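Local coordinates for multisubunit Na+/H+ antiporter, A subunit (PDB 6Z16), which is the A subunit of a multisubunit antiporter, related to complex I, that probably exchanges sodium ions for protons across the cell membrane, at residues Arg96-Ser107 with Val154-Phe165. Sequence-based numbering, arbitrary orientation.
Sequences RISFDAYVDGLS and VLSDHLIALYMF
His158 meets Ser98 and Ile97 where strand 97-103, one arm of a β-hairpin with strand 85-90, runs across the turn between helices 136-155 and 159-177. At the N-cap position of helix 159-177, His158 packs against the strand with CG anti to the backbone N (chi1 -169°), which carries its imidazole along the backbone of residues 96-98. The carbonyl O of Ser98 sits over one ring face, 3.3 Å from His158 CG, while Arg96 O approaches the edge at CE1. Ile97 crosses the imidazole at about a right angle, its CG2 3.7 Å from His158 NE2. With an alanine in place of His158, the Ser98 carbonyl would probably lose the ring face beside it and Ile97 its partner at NE2, opening a gap beside the strand. The end of Phe99 reaches the same helix: Ala161, small enough to let the ring come close, meets CD1 with its CB, and Met164 brings SD to the ring edge, 3.7 Å from Phe99 CZ, a Met-aromatic contact. Phe165 approaches the ring obliquely, the planes 42° apart, and a bound phosphatidylethanolamine also touches Phe99. Leu155 works in two ways. Leu155 O accepts Tyr102 N at 3.1 Å in a nearly straight bond (161° at the hydrogen), and Leu155 CD2 packs against Val103 CG2 at 3.8 Å. Between these sites Asp100 OD2 and Asp157 OD2 stand 3.6 Å apart; two acids this close would tend to repel or to share a proton, though Arg221, which touches Asp157, may offset this. The hairpin is thus joined to the helix turn mainly by apolar and ring packing, with one backbone hydrogen bond beside an acidic pair.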
loop_
_atom_site.group_PDB
_atom_site.type_symbol
_atom_site.label_atom_id
_atom_site.label_comp_id
_atom_site.label_asym_id
_atom_site.label_seq_id
_atom_site.Cartn_x
_atom_site.Cartn_y
_atom_site.Cartn_z
ATOM N N ARG A 96 -39.597 24.246 72.483
ATOM C CA ARG A 96 -40.234 24.863 73.645
ATOM C C ARG A 96 -40.487 23.819 74.739
ATOM O O ARG A 96 -41.602 23.639 75.228
ATOM C CB ARG A 96 -41.506 25.604 73.210
ATOM C CG ARG A 96 -42.067 26.636 74.148
ATOM C CD ARG A 96 -43.158 27.425 73.445
ATOM N NE ARG A 96 -44.301 26.601 73.053
ATOM C CZ ARG A 96 -44.638 26.344 71.794
ATOM N NH1 ARG A 96 -43.914 26.835 70.799
ATOM N NH2 ARG A 96 -45.693 25.588 71.527
ATOM N N ILE A 97 -39.423 23.101 75.100
ATOM C CA ILE A 97 -39.466 22.059 76.119
ATOM C C ILE A 97 -38.379 22.324 77.156
ATOM O O ILE A 97 -37.200 22.496 76.820
ATOM C CB ILE A 97 -39.316 20.651 75.508
ATOM C CG1 ILE A 97 -40.539 20.306 74.664
ATOM C CG2 ILE A 97 -39.117 19.594 76.578
ATOM C CD1 ILE A 97 -40.394 19.034 73.887
ATOM N N SER A 98 -38.778 22.358 78.421
ATOM C CA SER A 98 -37.844 22.559 79.510
ATOM C C SER A 98 -38.154 21.562 80.613
ATOM O O SER A 98 -39.204 20.921 80.624
ATOM C CB SER A 98 -37.922 23.992 80.033
ATOM O OG SER A 98 -37.555 24.913 79.025
ATOM N N PHE A 99 -37.209 21.407 81.529
ATOM C CA PHE A 99 -37.484 20.828 82.835
ATOM C C PHE A 99 -37.832 21.997 83.737
ATOM O O PHE A 99 -36.959 22.665 84.290
ATOM C CB PHE A 99 -36.289 20.046 83.357
ATOM C CG PHE A 99 -36.033 18.785 82.615
ATOM C CD1 PHE A 99 -36.773 17.653 82.886
ATOM C CD2 PHE A 99 -35.054 18.727 81.645
ATOM C CE1 PHE A 99 -36.543 16.483 82.204
ATOM C CE2 PHE A 99 -34.817 17.556 80.958
ATOM C CZ PHE A 99 -35.565 16.434 81.239
ATOM N N ASP A 100 -39.118 22.300 83.821
ATOM C CA ASP A 100 -39.555 23.288 84.784
ATOM C C ASP A 100 -39.753 22.619 86.136
ATOM O O ASP A 100 -39.902 21.400 86.238
ATOM C CB ASP A 100 -40.853 23.955 84.340
ATOM C CG ASP A 100 -40.696 24.771 83.087
ATOM O OD1 ASP A 100 -39.585 25.268 82.833
ATOM O OD2 ASP A 100 -41.696 24.927 82.356
ATOM N N ALA A 101 -39.744 23.434 87.182
ATOM C CA ALA A 101 -40.015 22.962 88.529
ATOM C C ALA A 101 -40.800 24.037 89.255
ATOM O O ALA A 101 -40.415 25.210 89.237
ATOM C CB ALA A 101 -38.728 22.629 89.286
ATOM N N TYR A 102 -41.901 23.634 89.875
ATOM C CA TYR A 102 -42.788 24.535 90.592
ATOM C C TYR A 102 -43.065 23.904 91.940
ATOM O O TYR A 102 -43.449 22.734 92.009
ATOM C CB TYR A 102 -44.089 24.748 89.820
ATOM C CG TYR A 102 -45.055 25.733 90.415
ATOM C CD1 TYR A 102 -44.859 27.094 90.272
ATOM C CD2 TYR A 102 -46.186 25.301 91.085
ATOM C CE1 TYR A 102 -45.756 28.002 90.793
ATOM C CE2 TYR A 102 -47.087 26.198 91.614
ATOM C CZ TYR A 102 -46.867 27.549 91.465
ATOM O OH TYR A 102 -47.767 28.447 91.986
ATOM N N VAL A 103 -42.841 24.661 93.005
ATOM C CA VAL A 103 -42.943 24.148 94.360
ATOM C C VAL A 103 -43.970 24.980 95.106
ATOM O O VAL A 103 -43.787 26.192 95.291
ATOM C CB VAL A 103 -41.588 24.158 95.078
ATOM C CG1 VAL A 103 -41.763 23.775 96.502
ATOM C CG2 VAL A 103 -40.633 23.189 94.410
ATOM N N ASP A 104 -45.046 24.321 95.524
ATOM C CA ASP A 104 -46.107 24.898 96.339
ATOM C C ASP A 104 -46.480 23.848 97.383
ATOM O O ASP A 104 -45.712 22.915 97.642
ATOM C CB ASP A 104 -47.285 25.377 95.469
ATOM C CG ASP A 104 -47.899 24.270 94.611
ATOM O OD1 ASP A 104 -47.384 23.133 94.580
ATOM O OD2 ASP A 104 -48.916 24.551 93.947
ATOM N N GLY A 105 -47.653 24.004 98.001
ATOM C CA GLY A 105 -47.998 23.177 99.151
ATOM C C GLY A 105 -48.203 21.707 98.830
ATOM O O GLY A 105 -47.767 20.833 99.588
ATOM N N LEU A 106 -48.853 21.413 97.702
ATOM C CA LEU A 106 -49.148 20.029 97.342
ATOM C C LEU A 106 -47.881 19.268 96.975
ATOM O O LEU A 106 -47.678 18.119 97.406
ATOM C CB LEU A 106 -50.141 20.000 96.185
ATOM C CG LEU A 106 -50.625 18.627 95.716
ATOM C CD1 LEU A 106 -51.422 17.937 96.802
ATOM C CD2 LEU A 106 -51.451 18.768 94.456
ATOM N N SER A 107 -47.011 19.903 96.190
ATOM C CA SER A 107 -45.753 19.279 95.813
ATOM C C SER A 107 -44.820 19.112 97.006
ATOM O O SER A 107 -44.089 18.122 97.073
ATOM C CB SER A 107 -45.090 20.090 94.706
ATOM O OG SER A 107 -44.799 21.397 95.148
ATOM N N VAL A 154 -43.471 14.682 90.949
ATOM C CA VAL A 154 -44.154 15.606 91.845
ATOM C C VAL A 154 -43.790 17.055 91.535
ATOM O O VAL A 154 -44.667 17.917 91.406
ATOM C CB VAL A 154 -43.834 15.227 93.295
ATOM C CG1 VAL A 154 -44.230 16.318 94.215
ATOM C CG2 VAL A 154 -44.568 13.956 93.636
ATOM N N LEU A 155 -42.506 17.340 91.370
ATOM C CA LEU A 155 -42.054 18.721 91.278
ATOM C C LEU A 155 -42.233 19.344 89.900
ATOM O O LEU A 155 -41.922 20.526 89.739
ATOM C CB LEU A 155 -40.583 18.804 91.679
ATOM C CG LEU A 155 -40.264 18.430 93.125
ATOM C CD1 LEU A 155 -38.770 18.345 93.322
ATOM C CD2 LEU A 155 -40.876 19.430 94.082
ATOM N N SER A 156 -42.737 18.606 88.916
ATOM C CA SER A 156 -42.673 19.052 87.530
ATOM C C SER A 156 -43.797 20.013 87.177
ATOM O O SER A 156 -44.945 19.844 87.592
ATOM C CB SER A 156 -42.718 17.860 86.579
ATOM O OG SER A 156 -42.642 18.291 85.237
ATOM N N ASP A 157 -43.452 21.014 86.380
ATOM C CA ASP A 157 -44.377 22.009 85.871
ATOM C C ASP A 157 -44.580 21.889 84.364
ATOM O O ASP A 157 -45.561 22.420 83.834
ATOM C CB ASP A 157 -43.856 23.403 86.258
ATOM C CG ASP A 157 -44.731 24.524 85.779
ATOM O OD1 ASP A 157 -45.830 24.675 86.323
ATOM O OD2 ASP A 157 -44.319 25.251 84.854
ATOM N N HIS A 158 -43.719 21.155 83.675
ATOM C CA HIS A 158 -43.852 20.899 82.252
ATOM C C HIS A 158 -44.539 19.556 82.053
ATOM O O HIS A 158 -44.308 18.618 82.820
ATOM C CB HIS A 158 -42.475 20.890 81.597
ATOM C CG HIS A 158 -42.510 20.884 80.105
ATOM N ND1 HIS A 158 -42.692 22.029 79.363
ATOM C CD2 HIS A 158 -42.394 19.871 79.217
ATOM C CE1 HIS A 158 -42.667 21.724 78.080
ATOM N NE2 HIS A 158 -42.498 20.419 77.964
ATOM N N LEU A 159 -45.375 19.457 81.018
ATOM C CA LEU A 159 -46.164 18.244 80.815
ATOM C C LEU A 159 -45.339 17.099 80.239
ATOM O O LEU A 159 -45.516 15.944 80.644
ATOM C CB LEU A 159 -47.362 18.543 79.914
ATOM C CG LEU A 159 -48.484 19.371 80.536
ATOM C CD1 LEU A 159 -49.520 19.766 79.510
ATOM C CD2 LEU A 159 -49.131 18.596 81.656
ATOM N N ILE A 160 -44.434 17.390 79.302
ATOM C CA ILE A 160 -43.613 16.336 78.706
ATOM C C ILE A 160 -42.563 15.849 79.698
ATOM O O ILE A 160 -42.267 14.649 79.765
ATOM C CB ILE A 160 -43.002 16.826 77.372
ATOM C CG1 ILE A 160 -44.050 16.798 76.260
ATOM C CG2 ILE A 160 -41.804 16.003 76.926
ATOM C CD1 ILE A 160 -44.818 18.067 76.068
ATOM N N ALA A 161 -42.032 16.753 80.526
ATOM C CA ALA A 161 -41.121 16.344 81.592
ATOM C C ALA A 161 -41.833 15.485 82.629
ATOM O O ALA A 161 -41.273 14.488 83.108
ATOM C CB ALA A 161 -40.505 17.574 82.251
ATOM N N LEU A 162 -43.075 15.850 82.960
ATOM C CA LEU A 162 -43.908 15.035 83.839
ATOM C C LEU A 162 -44.158 13.654 83.254
ATOM O O LEU A 162 -44.114 12.652 83.977
ATOM C CB LEU A 162 -45.228 15.756 84.104
ATOM C CG LEU A 162 -46.337 15.055 84.881
ATOM C CD1 LEU A 162 -45.864 14.582 86.223
ATOM C CD2 LEU A 162 -47.489 16.016 85.047
ATOM N N TYR A 163 -44.384 13.578 81.944
ATOM C CA TYR A 163 -44.580 12.280 81.312
ATOM C C TYR A 163 -43.293 11.458 81.291
ATOM O O TYR A 163 -43.334 10.232 81.449
ATOM C CB TYR A 163 -45.135 12.470 79.906
ATOM C CG TYR A 163 -45.193 11.177 79.149
ATOM C CD1 TYR A 163 -46.074 10.180 79.519
ATOM C CD2 TYR A 163 -44.354 10.946 78.072
ATOM C CE1 TYR A 163 -46.113 8.993 78.844
ATOM C CE2 TYR A 163 -44.398 9.763 77.387
ATOM C CZ TYR A 163 -45.277 8.790 77.774
ATOM O OH TYR A 163 -45.317 7.603 77.090
ATOM N N MET A 164 -42.145 12.116 81.119
ATOM C CA MET A 164 -40.852 11.433 81.155
ATOM C C MET A 164 -40.593 10.798 82.516
ATOM O O MET A 164 -40.221 9.620 82.614
ATOM C CB MET A 164 -39.749 12.436 80.827
ATOM C CG MET A 164 -38.353 11.855 80.794
ATOM S SD MET A 164 -37.130 13.146 80.531
ATOM C CE MET A 164 -37.482 13.593 78.838
ATOM N N PHE A 165 -40.796 11.576 83.577
ATOM C CA PHE A 165 -40.610 11.087 84.938
ATOM C C PHE A 165 -41.630 10.007 85.293
ATOM O O PHE A 165 -41.308 9.048 86.008
ATOM C CB PHE A 165 -40.682 12.289 85.873
ATOM C CG PHE A 165 -39.470 13.167 85.805
ATOM C CD1 PHE A 165 -38.213 12.616 85.666
ATOM C CD2 PHE A 165 -39.596 14.542 85.758
ATOM C CE1 PHE A 165 -37.101 13.419 85.585
ATOM C CE2 PHE A 165 -38.489 15.346 85.669
ATOM C CZ PHE A 165 -37.242 14.785 85.577
#